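Local coordinates for prolyl oligopeptidase (Galerina marginata, PDB 5N4B), which cleaves peptide bonds after prolyl residues and macrocyclises the trimmed peptide precursor during biosynthesis of the amanitin toxins, at residues I474-V479 with A558-K563; K482-D487 with G520-V525. The protein carries 1 engineered substitution. All coordinates share one frame; numbering follows the deposited sequence. Where two conformers were deposited one is given.

Contact 1. Residues I474-V479 with A558-K563; sequences IPMFIV and AQFLVK
Met476 reaches from strand 474-479 to helix 558-563 with its terminal methyl, which rests against two helix side chains: CE lies 3.6 Å from CD2 of Phe560 and 3.7 Å from CD2 of Leu561. The chain runs out extended through CG, anti to the backbone N (chi1 176°), and bends at the thioether (chi3 51°), so that the methyl makes these contacts. It meets the Phe560 ring obliquely, and the two side chains run alongside each other in opposing senses. Two residues along the strand, on the same side, Ile478 also points at the helix, and its CD1 lies 3.9 Å from the same CD2 of Leu561. That leucine methyl is thus shared by both strand residues. The enclosed part is the buried trio Met476, Ile478 and Leu561, with Ala524 of the neighbouring strand lying against both Met476 and Leu561. Phe560, though it makes the shortest approach, is the partly exposed partner on the solvent side; its ring also meets Tyr566, while Gln559 and Lys563 are exposed. The segment axes stay 11.4 Å apart and cross at -60°, a separation bridged by side chains alone. With no hydrogen bond across it, the contact implies cohesion by apolar burial and van der Waals contact.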
ATOM      1  N   ILE A 474      21.778  -4.226  -8.896  1.00 13.66           N
ATOM      2  CA  ILE A 474      20.377  -4.207  -8.478  1.00 14.10           C
ATOM      3  C   ILE A 474      19.906  -5.652  -8.472  1.00 11.98           C
ATOM      4  O   ILE A 474      20.080  -6.353  -9.480  1.00 11.70           O
ATOM      5  CB  ILE A 474      19.485  -3.398  -9.436  1.00 13.24           C
ATOM      6  CG1 ILE A 474      20.034  -2.012  -9.791  1.00 16.50           C
ATOM      7  CG2 ILE A 474      18.080  -3.295  -8.865  1.00 15.24           C
ATOM      8  CD1 ILE A 474      20.093  -1.058  -8.738  1.00 21.79           C
ATOM      9  N   PRO A 475      19.254  -6.139  -7.417  1.00 11.66           N
ATOM     10  CA  PRO A 475      18.646  -7.477  -7.470  1.00 10.67           C
ATOM     11  C   PRO A 475      17.252  -7.427  -8.064  1.00  9.66           C
ATOM     12  O   PRO A 475      16.568  -6.402  -8.031  1.00 11.07           O
ATOM     13  CB  PRO A 475      18.546  -7.883  -5.991  1.00 12.17           C
ATOM     14  CG  PRO A 475      18.303  -6.564  -5.333  1.00  9.45           C
ATOM     15  CD  PRO A 475      19.027  -5.487  -6.099  1.00 12.14           C
ATOM     16  N   MET A 476      16.852  -8.561  -8.612  1.00  9.40           N
ATOM     17  CA  MET A 476      15.557  -8.688  -9.267  1.00  9.47           C
ATOM     18  C   MET A 476      15.028 -10.095  -9.019  1.00 10.17           C
ATOM     19  O   MET A 476      15.710 -11.086  -9.304  1.00  9.95           O
ATOM     20  CB  MET A 476      15.688  -8.472 -10.762  1.00 10.46           C
ATOM     21  CG  MET A 476      14.399  -8.689 -11.547  1.00 10.56           C
ATOM     22  SD  MET A 476      14.374  -7.907 -13.193  1.00 11.91           S
ATOM     23  CE  MET A 476      15.903  -8.475 -13.921  1.00 17.17           C
ATOM     24  N   PHE A 477      13.770 -10.190  -8.589  1.00  8.76           N
ATOM     25  CA  PHE A 477      13.106 -11.489  -8.504  1.00  9.24           C
ATOM     26  C   PHE A 477      12.571 -11.891  -9.869  1.00  8.69           C
ATOM     27  O   PHE A 477      12.044 -11.058 -10.612  1.00  9.79           O
ATOM     28  CB  PHE A 477      11.928 -11.423  -7.549  1.00 10.15           C
ATOM     29  CG  PHE A 477      12.293 -11.154  -6.124  1.00  9.55           C
ATOM     30  CD1 PHE A 477      13.038 -12.069  -5.396  1.00 10.49           C
ATOM     31  CD2 PHE A 477      11.868 -10.002  -5.500  1.00  9.35           C
ATOM     32  CE1 PHE A 477      13.337 -11.818  -4.050  1.00 12.10           C
ATOM     33  CE2 PHE A 477      12.159  -9.777  -4.118  1.00 10.29           C
ATOM     34  CZ  PHE A 477      12.882 -10.682  -3.438  1.00 11.81           C
ATOM     35  N   ILE A 478      12.756 -13.170 -10.214  1.00  8.82           N
ATOM     36  CA  ILE A 478      12.201 -13.745 -11.437  1.00 10.51           C
ATOM     37  C   ILE A 478      11.355 -14.936 -11.024  1.00 10.92           C
ATOM     38  O   ILE A 478      11.859 -15.858 -10.367  1.00 12.12           O
ATOM     39  CB  ILE A 478      13.296 -14.150 -12.439  1.00 11.63           C
ATOM     40  CG1 ILE A 478      14.048 -12.877 -12.880  1.00 13.85           C
ATOM     41  CG2 ILE A 478      12.673 -14.804 -13.623  1.00 16.12           C
ATOM     42  CD1 ILE A 478      15.162 -13.092 -13.959  1.00 22.39           C
ATOM     43  N   VAL A 479      10.088 -14.934 -11.425  1.00  9.75           N
ATOM     44  CA  VAL A 479       9.147 -16.003 -11.114  1.00 10.23           C
ATOM     45  C   VAL A 479       8.745 -16.691 -12.406  1.00 10.76           C
ATOM     46  O   VAL A 479       8.442 -16.022 -13.407  1.00 10.01           O
ATOM     47  CB  VAL A 479       7.895 -15.484 -10.379  1.00  9.61           C
ATOM     48  CG1 VAL A 479       7.025 -16.644  -9.941  1.00 12.91           C
ATOM     49  CG2 VAL A 479       8.308 -14.626  -9.194  1.00 11.67           C
ATOM     50  N   ALA A 558      14.800  -4.368 -17.838  1.00 11.79           N
ATOM     51  CA  ALA A 558      14.147  -4.904 -19.034  1.00 11.53           C
ATOM     52  C   ALA A 558      15.174  -5.257 -20.093  1.00 14.57           C
ATOM     53  O   ALA A 558      15.042  -6.286 -20.764  1.00 14.57           O
ATOM     54  CB  ALA A 558      13.136  -3.883 -19.564  1.00 13.20           C
ATOM     55  N   GLN A 559      16.217  -4.440 -20.215  1.00 12.72           N
ATOM     56  CA  GLN A 559      17.274  -4.726 -21.171  1.00 14.09           C
ATOM     57  C   GLN A 559      18.010  -6.002 -20.779  1.00 13.51           C
ATOM     58  O   GLN A 559      18.343  -6.822 -21.636  1.00 16.65           O
ATOM     59  CB  GLN A 559      18.227  -3.517 -21.246  1.00 15.09           C
ATOM     60  CG  GLN A 559      17.537  -2.298 -21.842  1.00 15.52           C
ATOM     61  CD  GLN A 559      18.362  -1.047 -21.786  1.00 18.22           C
ATOM     62  OE1 GLN A 559      19.033  -0.746 -20.793  1.00 20.39           O
ATOM     63  NE2 GLN A 559      18.286  -0.274 -22.850  1.00 22.10           N
ATOM     64  N   PHE A 560      18.248  -6.188 -19.478  1.00 12.46           N
ATOM     65  CA  PHE A 560      18.926  -7.372 -18.961  1.00 12.72           C
ATOM     66  C   PHE A 560      18.125  -8.640 -19.203  1.00 13.36           C
ATOM     67  O   PHE A 560      18.684  -9.681 -19.560  1.00 14.97           O
ATOM     68  CB  PHE A 560      19.159  -7.163 -17.456  1.00 13.18           C
ATOM     69  CG  PHE A 560      19.631  -8.384 -16.701  1.00 14.52           C
ATOM     70  CD1 PHE A 560      20.958  -8.684 -16.616  1.00 16.99           C
ATOM     71  CD2 PHE A 560      18.744  -9.212 -16.079  1.00 16.41           C
ATOM     72  CE1 PHE A 560      21.383  -9.803 -15.891  1.00 16.73           C
ATOM     73  CE2 PHE A 560      19.185 -10.333 -15.381  1.00 21.56           C
ATOM     74  CZ  PHE A 560      20.499 -10.594 -15.298  1.00 18.80           C
ATOM     75  N   LEU A 561      16.800  -8.575 -19.032  1.00 13.54           N
ATOM     76  CA  LEU A 561      15.971  -9.767 -19.257  1.00 12.88           C
ATOM     77  C   LEU A 561      16.154 -10.278 -20.669  1.00 13.77           C
ATOM     78  O   LEU A 561      16.211 -11.481 -20.888  1.00 15.60           O
ATOM     79  CB  LEU A 561      14.502  -9.447 -18.999  1.00 13.37           C
ATOM     80  CG  LEU A 561      14.107  -9.183 -17.556  1.00 12.23           C
ATOM     81  CD1 LEU A 561      12.672  -8.745 -17.492  1.00 13.17           C
ATOM     82  CD2 LEU A 561      14.317 -10.386 -16.701  1.00 13.86           C
ATOM     83  N   VAL A 562      16.224  -9.366 -21.632  1.00 14.00           N
ATOM     84  CA  VAL A 562      16.375  -9.778 -23.028  1.00 14.76           C
ATOM     85  C   VAL A 562      17.817 -10.189 -23.311  1.00 16.24           C
ATOM     86  O   VAL A 562      18.070 -11.244 -23.909  1.00 19.07           O
ATOM     87  CB  VAL A 562      15.895  -8.652 -23.951  1.00 15.45           C
ATOM     88  CG1 VAL A 562      16.200  -9.001 -25.408  1.00 20.39           C
ATOM     89  CG2 VAL A 562      14.403  -8.418 -23.790  1.00 17.51           C
ATOM     90  N   LYS A 563      18.790  -9.379 -22.872  1.00 16.50           N
ATOM     91  CA  LYS A 563      20.197  -9.663 -23.189  1.00 17.11           C
ATOM     92  C   LYS A 563      20.617 -11.020 -22.664  1.00 20.28           C
ATOM     93  O   LYS A 563      21.344 -11.773 -23.344  1.00 23.13           O
ATOM     94  CB  LYS A 563      21.065  -8.539 -22.627  1.00 18.64           C
ATOM     95  CG  LYS A 563      22.576  -8.673 -22.887  1.00 29.25           C
ATOM     96  CD  LYS A 563      22.888  -8.367 -24.292  1.00 37.70           C
ATOM     97  CE  LYS A 563      24.414  -8.301 -24.472  1.00 45.73           C
ATOM     98  NZ  LYS A 563      24.782  -8.435 -25.925  1.00 55.09           N
TER

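Contact 2. Residues K482-D487 with G520-V525; sequences KSTKFD and GAIFAV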
ATOM      1  N   LYS A 482       7.685 -23.848 -13.600  1.00 15.24           N
ATOM      2  CA  LYS A 482       8.967 -24.553 -13.719  1.00 16.35           C
ATOM      3  C   LYS A 482       9.175 -25.219 -15.070  1.00 18.22           C
ATOM      4  O   LYS A 482      10.318 -25.619 -15.354  1.00 22.37           O
ATOM      5  CB  LYS A 482       9.173 -25.506 -12.537  1.00 18.23           C
ATOM      6  CG  LYS A 482       9.355 -24.846 -11.206  1.00 17.82           C
ATOM      7  CD  LYS A 482       9.324 -25.909 -10.074  1.00 21.29           C
ATOM      8  CE  LYS A 482       9.512 -25.335  -8.731  1.00 30.17           C
ATOM      9  NZ  LYS A 482       9.456 -26.472  -7.769  1.00 29.46           N
ATOM     10  N   SER A 483       8.160 -25.337 -15.907  1.00 19.61           N
ATOM     11  CA  SER A 483       8.339 -25.847 -17.264  0.56 23.01           C
ATOM     12  C   SER A 483       8.905 -24.796 -18.201  1.00 19.45           C
ATOM     13  O   SER A 483       9.329 -25.125 -19.318  1.00 25.24           O
ATOM     14  CB  SER A 483       7.011 -26.360 -17.841  0.56 23.09           C
ATOM     15  OG  SER A 483       6.058 -25.317 -18.039  0.56 25.63           O
ATOM     16  N   THR A 484       8.933 -23.539 -17.792  1.00 18.61           N
ATOM     17  CA  THR A 484       9.390 -22.484 -18.679  1.00 16.47           C
ATOM     18  C   THR A 484      10.917 -22.383 -18.648  1.00 18.71           C
ATOM     19  O   THR A 484      11.536 -22.358 -17.576  1.00 21.77           O
ATOM     20  CB  THR A 484       8.759 -21.174 -18.213  1.00 16.26           C
ATOM     21  OG1 THR A 484       7.349 -21.276 -18.398  1.00 18.29           O
ATOM     22  CG2 THR A 484       9.298 -19.958 -18.970  1.00 20.34           C
ATOM     23  N   LYS A 485      11.531 -22.300 -19.825  1.00 20.15           N
ATOM     24  CA  LYS A 485      12.976 -22.228 -19.940  1.00 20.43           C
ATOM     25  C   LYS A 485      13.413 -20.789 -20.168  1.00 17.82           C
ATOM     26  O   LYS A 485      12.710 -20.005 -20.802  1.00 18.39           O
ATOM     27  CB  LYS A 485      13.425 -23.100 -21.118  1.00 21.98           C
ATOM     28  CG  LYS A 485      12.987 -24.553 -21.016  1.00 26.58           C
ATOM     29  CD  LYS A 485      13.705 -25.225 -19.852  1.00 34.82           C
ATOM     30  CE  LYS A 485      12.926 -26.363 -19.219  1.00 46.36           C
ATOM     31  NZ  LYS A 485      13.016 -27.633 -19.955  1.00 47.42           N
ATOM     32  N   PHE A 486      14.613 -20.461 -19.685  1.00 19.34           N
ATOM     33  CA  PHE A 486      15.239 -19.160 -19.954  1.00 18.26           C
ATOM     34  C   PHE A 486      16.122 -19.305 -21.192  1.00 20.81           C
ATOM     35  O   PHE A 486      17.354 -19.362 -21.128  1.00 25.76           O
ATOM     36  CB  PHE A 486      16.077 -18.705 -18.758  1.00 19.64           C
ATOM     37  CG  PHE A 486      15.310 -18.490 -17.457  1.00 19.10           C
ATOM     38  CD1 PHE A 486      14.040 -17.955 -17.426  1.00 18.71           C
ATOM     39  CD2 PHE A 486      15.899 -18.857 -16.260  1.00 18.55           C
ATOM     40  CE1 PHE A 486      13.382 -17.744 -16.202  1.00 19.05           C
ATOM     41  CE2 PHE A 486      15.273 -18.638 -15.054  1.00 19.21           C
ATOM     42  CZ  PHE A 486      13.987 -18.099 -15.032  1.00 19.95           C
ATOM     43  N   ASP A 487      15.469 -19.359 -22.339  1.00 18.90           N
ATOM     44  CA  ASP A 487      16.141 -19.608 -23.606  1.00 21.63           C
ATOM     45  C   ASP A 487      15.806 -18.534 -24.606  1.00 21.44           C
ATOM     46  O   ASP A 487      15.878 -18.755 -25.820  1.00 23.25           O
ATOM     47  CB  ASP A 487      15.748 -20.984 -24.142  1.00 23.05           C
ATOM     48  CG  ASP A 487      14.289 -21.113 -24.417  1.00 28.66           C
ATOM     49  OD1 ASP A 487      13.524 -20.141 -24.164  1.00 23.90           O
ATOM     50  OD2 ASP A 487      13.885 -22.211 -24.905  1.00 30.61           O
ATOM     51  N   GLY A 520       3.420 -19.490 -20.330  1.00 14.41           N
ATOM     52  CA  GLY A 520       4.855 -19.760 -20.271  1.00 14.28           C
ATOM     53  C   GLY A 520       5.638 -18.470 -20.128  1.00 14.99           C
ATOM     54  O   GLY A 520       6.748 -18.344 -20.683  1.00 17.28           O
ATOM     55  N   ALA A 521       5.094 -17.497 -19.413  1.00 14.98           N
ATOM     56  CA  ALA A 521       5.706 -16.185 -19.263  1.00 14.58           C
ATOM     57  C   ALA A 521       6.411 -16.138 -17.920  1.00 14.74           C
ATOM     58  O   ALA A 521       6.258 -17.024 -17.094  1.00 16.66           O
ATOM     59  CB  ALA A 521       4.632 -15.093 -19.322  1.00 13.29           C
ATOM     60  N   ILE A 522       7.217 -15.096 -17.711  1.00 12.24           N
ATOM     61  CA  ILE A 522       7.906 -14.904 -16.438  1.00  9.82           C
ATOM     62  C   ILE A 522       7.447 -13.573 -15.831  1.00  8.49           C
ATOM     63  O   ILE A 522       6.946 -12.684 -16.537  1.00 11.30           O
ATOM     64  CB  ILE A 522       9.427 -14.960 -16.597  1.00 11.99           C
ATOM     65  CG1 ILE A 522       9.971 -13.739 -17.332  1.00 11.78           C
ATOM     66  CG2 ILE A 522       9.868 -16.261 -17.263  1.00 15.08           C
ATOM     67  CD1 ILE A 522      11.470 -13.698 -17.454  1.00 14.42           C
ATOM     68  N   PHE A 523       7.565 -13.460 -14.493  1.00 10.06           N
ATOM     69  CA  PHE A 523       7.252 -12.239 -13.754  1.00  8.81           C
ATOM     70  C   PHE A 523       8.544 -11.745 -13.121  1.00 10.18           C
ATOM     71  O   PHE A 523       9.244 -12.494 -12.455  1.00 12.07           O
ATOM     72  CB  PHE A 523       6.235 -12.552 -12.667  1.00 10.45           C
ATOM     73  CG  PHE A 523       5.706 -11.403 -11.891  1.00 10.18           C
ATOM     74  CD1 PHE A 523       5.054 -10.372 -12.530  1.00 11.93           C
ATOM     75  CD2 PHE A 523       5.790 -11.411 -10.520  1.00 12.36           C
ATOM     76  CE1 PHE A 523       4.513  -9.310 -11.818  1.00 13.33           C
ATOM     77  CE2 PHE A 523       5.270 -10.323  -9.806  1.00 13.30           C
ATOM     78  CZ  PHE A 523       4.654  -9.302 -10.452  1.00 12.46           C
ATOM     79  N   ALA A 524       8.852 -10.474 -13.320  1.00  7.98           N
ATOM     80  CA  ALA A 524      10.112  -9.889 -12.904  1.00  8.74           C
ATOM     81  C   ALA A 524       9.839  -8.700 -12.006  1.00  8.75           C
ATOM     82  O   ALA A 524       9.058  -7.817 -12.363  1.00  8.27           O
ATOM     83  CB  ALA A 524      10.921  -9.446 -14.118  1.00  9.52           C
ATOM     84  N   VAL A 525      10.547  -8.632 -10.877  1.00  8.72           N
ATOM     85  CA  VAL A 525      10.343  -7.571  -9.878  1.00  9.09           C
ATOM     86  C   VAL A 525      11.689  -7.002  -9.474  1.00  9.14           C
ATOM     87  O   VAL A 525      12.329  -7.513  -8.539  1.00  9.41           O
ATOM     88  CB  VAL A 525       9.598  -8.088  -8.647  1.00 10.32           C
ATOM     89  CG1 VAL A 525       9.268  -6.952  -7.699  1.00 13.19           C
ATOM     90  CG2 VAL A 525       8.302  -8.813  -9.047  1.00 12.75           C
TER
HETATM   91  O   HOH W   1       6.075 -19.592 -16.696  1.00 12.81           O
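Thr484 and Gly520 bring the two backbones nearest, their CA atoms 5.5 Å apart, where an irregular loop passes the turn leading into strand 522-525. Gly520 is the first residue to leave the preceding helix, with a positive phi (67°), where the helical conformation ends. No direct hydrogen bond joins the segments. Thr484 points at the turn with both branches: OG1 lies 3.5 Å from Gly520 CA, and CG2, anti to the backbone N, lies 3.5 Å from Gly520 O. The hydroxyl donates to a water at 2.7 Å from OG1, and that water donates in turn to Ala521 O, 2.6 Å away, making a one-water bridge. Farther along, CG2 of Ile522 touches two loop residues, 4.1 Å from Thr484 CG2 and 4.0 Å from Phe486 CE1. The methyl approaches the phenylalanine at its ring edge, near the ring plane, and both pairs of side chains meet at a slant. Phe486 has further partners in Arg480, by a cation-pi interaction, and Tyr566, edge to face. The arrangement belongs to the alpha/beta-hydrolase domain: a helix-to-strand turn feeds an inner strand of the mixed eight-stranded sheet, and the loop joining strands 473-481 and 492-495 packs against its start.

From the N terminus, the chain enters contact 1 on strand 473-481, which runs straight on into the loop 482-487 of contact 2. It then makes strand 492-495 and helix 510-519 before returning at 520-525 to close contact 2 across 32 intervening residues. Helix 548-563 completes contact 1 only later, after 78, so contact 2 is nested inside the larger loop. The centres of the contacts lie about 11 Å apart, and both contacts reach one sheet, in which strands 473-481 and 522-526 are antiparallel neighbours: Val479 N to Phe523 O measures 2.8 Å, a probable hydrogen bond. Contact 1 ties a helix to the sheet's surface, whereas contact 2 ties a connecting loop to a strand's entrance.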